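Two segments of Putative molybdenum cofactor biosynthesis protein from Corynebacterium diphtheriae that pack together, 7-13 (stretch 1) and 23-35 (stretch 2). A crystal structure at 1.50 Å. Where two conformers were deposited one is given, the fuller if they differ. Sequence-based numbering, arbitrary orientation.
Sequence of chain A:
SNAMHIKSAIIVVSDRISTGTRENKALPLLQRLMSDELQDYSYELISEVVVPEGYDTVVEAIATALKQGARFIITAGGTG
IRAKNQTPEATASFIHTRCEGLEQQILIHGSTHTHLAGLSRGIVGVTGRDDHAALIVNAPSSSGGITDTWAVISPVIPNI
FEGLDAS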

# COMPACT_ATOMS: atom_id res chain seq x y z
N LYS A 7 13.10 1.73 -1.15
CA LYS A 7 12.46 2.96 -1.62
C LYS A 7 10.95 2.77 -1.55
O LYS A 7 10.39 1.83 -2.14
CB LYS A 7 12.91 3.33 -3.03
CG LYS A 7 14.23 4.10 -3.09
CD LYS A 7 15.40 3.20 -2.80
CE LYS A 7 16.71 3.98 -2.85
NZ LYS A 7 17.66 3.44 -1.84
N SER A 8 10.31 3.67 -0.81
CA SER A 8 8.90 3.49 -0.45
C SER A 8 8.03 4.67 -0.81
O SER A 8 8.49 5.82 -0.81
CB SER A 8 8.73 3.18 1.05
OG SER A 8 9.54 2.08 1.44
N ALA A 9 6.76 4.38 -1.06
CA ALA A 9 5.78 5.44 -1.32
C ALA A 9 4.52 5.19 -0.55
O ALA A 9 4.05 4.03 -0.43
CB ALA A 9 5.45 5.56 -2.83
N ILE A 10 3.95 6.28 -0.05
CA ILE A 10 2.64 6.21 0.60
C ILE A 10 1.60 6.94 -0.25
O ILE A 10 1.88 8.06 -0.75
CB ILE A 10 2.69 6.83 2.02
CG1 ILE A 10 3.62 5.98 2.92
CG2 ILE A 10 1.25 7.09 2.58
CD1 ILE A 10 4.00 6.62 4.25
N ILE A 11 0.44 6.31 -0.40
CA ILE A 11 -0.67 6.93 -1.15
C ILE A 11 -1.92 6.87 -0.30
O ILE A 11 -2.46 5.78 -0.04
CB ILE A 11 -0.93 6.19 -2.49
CG1 ILE A 11 0.35 6.26 -3.35
CG2 ILE A 11 -2.15 6.77 -3.19
CD1 ILE A 11 0.38 5.27 -4.55
N VAL A 12 -2.34 8.03 0.22
CA VAL A 12 -3.54 8.05 1.03
C VAL A 12 -4.72 8.42 0.12
O VAL A 12 -4.69 9.42 -0.57
CB VAL A 12 -3.39 9.05 2.21
CG1 VAL A 12 -4.71 9.25 2.90
CG2 VAL A 12 -2.31 8.55 3.17
N VAL A 13 -5.74 7.58 0.12
CA VAL A 13 -6.84 7.70 -0.83
C VAL A 13 -8.08 8.14 -0.04
O VAL A 13 -8.64 7.36 0.77
CB VAL A 13 -7.09 6.33 -1.55
CG1 VAL A 13 -8.22 6.43 -2.58
CG2 VAL A 13 -5.77 5.77 -2.18
N GLU A 23 -7.97 15.30 8.65
CA GLU A 23 -6.54 15.17 8.93
C GLU A 23 -5.95 13.92 8.30
O GLU A 23 -6.58 12.85 8.35
CB GLU A 23 -6.28 15.10 10.45
CG GLU A 23 -6.44 16.41 11.22
CD GLU A 23 -5.51 16.50 12.43
OE1 GLU A 23 -5.99 16.86 13.53
OE2 GLU A 23 -4.30 16.21 12.28
N ASN A 24 -4.74 14.04 7.74
CA ASN A 24 -4.06 12.86 7.25
C ASN A 24 -3.37 12.17 8.45
O ASN A 24 -2.26 12.53 8.84
CB ASN A 24 -3.08 13.23 6.15
CG ASN A 24 -2.38 12.02 5.53
OD1 ASN A 24 -2.51 10.87 6.01
ND2 ASN A 24 -1.64 12.27 4.46
N LYS A 25 -4.07 11.22 9.05
CA LYS A 25 -3.49 10.46 10.16
C LYS A 25 -2.71 9.23 9.69
O LYS A 25 -1.88 8.69 10.45
CB LYS A 25 -4.57 9.99 11.13
CG LYS A 25 -5.27 11.12 11.83
CD LYS A 25 -6.23 10.56 12.87
CE LYS A 25 -7.04 11.67 13.50
NZ LYS A 25 -8.43 11.19 13.72
N ALA A 26 -3.00 8.77 8.47
CA ALA A 26 -2.34 7.57 7.97
C ALA A 26 -0.87 7.76 7.72
O ALA A 26 -0.04 6.86 8.00
CB ALA A 26 -3.06 7.06 6.69
N LEU A 27 -0.52 8.91 7.15
CA LEU A 27 0.88 9.21 6.82
C LEU A 27 1.80 9.15 8.06
O LEU A 27 2.79 8.40 8.08
CB LEU A 27 0.97 10.58 6.10
CG LEU A 27 2.36 11.15 5.92
CD1 LEU A 27 3.28 10.21 5.11
CD2 LEU A 27 2.22 12.51 5.31
N PRO A 28 1.52 9.97 9.10
CA PRO A 28 2.41 9.93 10.28
C PRO A 28 2.41 8.59 11.00
O PRO A 28 3.45 8.18 11.53
CB PRO A 28 1.87 11.04 11.20
CG PRO A 28 0.47 11.27 10.76
CD PRO A 28 0.46 10.98 9.24
N LEU A 29 1.26 7.92 10.99
CA LEU A 29 1.21 6.57 11.55
C LEU A 29 2.14 5.61 10.76
O LEU A 29 3.00 4.93 11.35
CB LEU A 29 -0.23 6.02 11.65
CG LEU A 29 -0.35 4.54 12.00
CD1 LEU A 29 0.31 4.20 13.34
CD2 LEU A 29 -1.80 4.17 12.00
N LEU A 30 1.96 5.58 9.44
CA LEU A 30 2.87 4.74 8.60
C LEU A 30 4.35 5.08 8.79
O LEU A 30 5.19 4.16 8.83
CB LEU A 30 2.50 4.82 7.12
CG LEU A 30 1.19 4.06 6.83
CD1 LEU A 30 0.53 4.57 5.55
CD2 LEU A 30 1.42 2.51 6.79
N GLN A 31 4.68 6.38 8.89
CA GLN A 31 6.06 6.77 9.15
C GLN A 31 6.57 6.19 10.48
O GLN A 31 7.71 5.75 10.55
CB GLN A 31 6.21 8.28 9.13
CG GLN A 31 6.05 8.86 7.72
CD GLN A 31 6.03 10.37 7.66
OE1 GLN A 31 6.82 10.97 6.93
NE2 GLN A 31 5.13 10.99 8.44
N ARG A 32 5.72 6.18 11.52
CA ARG A 32 6.12 5.56 12.80
C ARG A 32 6.33 4.04 12.68
O ARG A 32 7.29 3.47 13.25
CB ARG A 32 5.08 5.88 13.90
CG ARG A 32 5.03 7.34 14.29
CD ARG A 32 3.93 7.68 15.28
NE ARG A 32 4.21 9.03 15.77
CZ ARG A 32 3.46 10.11 15.60
NH1 ARG A 32 2.26 10.02 15.03
NH2 ARG A 32 3.89 11.29 16.07
N LEU A 33 5.43 3.40 11.95
CA LEU A 33 5.52 1.95 11.77
C LEU A 33 6.77 1.57 10.97
O LEU A 33 7.38 0.52 11.22
CB LEU A 33 4.24 1.37 11.13
CG LEU A 33 2.98 1.66 11.95
CD1 LEU A 33 1.74 1.37 11.16
CD2 LEU A 33 2.98 0.84 13.27
N MSE A 34 7.14 2.45 10.03
CA MSE A 34 8.33 2.21 9.20
C MSE A 34 9.64 2.44 9.92
O MSE A 34 10.65 1.83 9.59
CB MSE A 34 8.31 3.09 7.95
CG MSE A 34 7.25 2.71 6.98
SE MSE A 34 7.14 4.07 5.58
CE MSE A 34 6.11 3.00 4.31
N SER A 35 9.64 3.32 10.93
CA SER A 35 10.88 3.72 11.60
C SER A 35 11.29 2.68 12.63
O SER A 35 10.48 2.29 13.46
CB SER A 35 10.73 5.12 12.22
OG SER A 35 9.73 5.13 13.22

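Residues 7-13 form an extended strand that begins earlier in the chain, with phi/psi values such as -112/135 at Ile10 and -94/125 at Val12. The helix of the second stretch, which runs on to Met34, is roughly antiparallel to it: the N-to-C directions differ by 150°, and the axes approach to 9.4 Å. That spacing leaves room for side chains between the two backbones, and no hydrogen bond links the stretches. The register follows the reversed directions. Val12 CA lies 7.1 Å from Ala26 CA near the start of the helix, Ile10 CA lies 7.1 Å from Leu27 CA, and Ser8 CA is 9.8 Å from Met34 CA near its end, so the backbones are farther apart at this last pair.

Within the helix, i to i+4 bonds are regular, for example Leu30 N to Ala26 O at 2.8 Å and Met34 N to Leu30 O at 2.9 Å. Ser35 is the first residue to leave helical phi/psi, and Ser35 OG donates to Arg32 O at 3.0 Å.

The alternation of the strand decides which side chains take part. The CA-to-CB bonds of Ser8, Ile10 and Val12 point toward the helix, while those of Ala9 and Ile11 point away. Ile10 contributes most, with 101 Å² covered out of 330 Å² buried on both sides together. With chi1 of -65° (m) and chi2 of 168° (t), Ile10 CD1 comes within 3.8 Å of Leu27 CD1 and 3.7 Å of Leu30 CB, and Ile10 CG1 is 4.1 Å from Met34 CE. These are apolar contacts at van der Waals range. Leu27 points sideways at CB, but the end of its side chain comes nearer and so reaches Ile10.

Met34 is selenomethionine. Its CA-to-CB bond points toward the strand, and the m, t, t chain (-69°, 171°, 164°) carries CE to Ile10 and Ser8; Met34 CE lies 4.2 Å from Ser8 CB. Ser8 OG is hydrogen-bonded to a residue just beyond one of the stretches.

At the other end, Val12 CG2 packs 3.9 Å from Ala26 CB, where the small alanine side chain accompanies a close backbone approach. Val12 CG2 also lies 3.7 Å from Asn24 OD1, a contact rather than a hydrogen bond, since a methyl carbon is no conventional donor. Asn24 OD1 instead accepts from Leu27 N at 3.0 Å, with an N-H...acceptor angle of 165°. This nearly linear capping bond satisfies an amide in the first turn of the helix, and Val12 CG2 lies beside this cap.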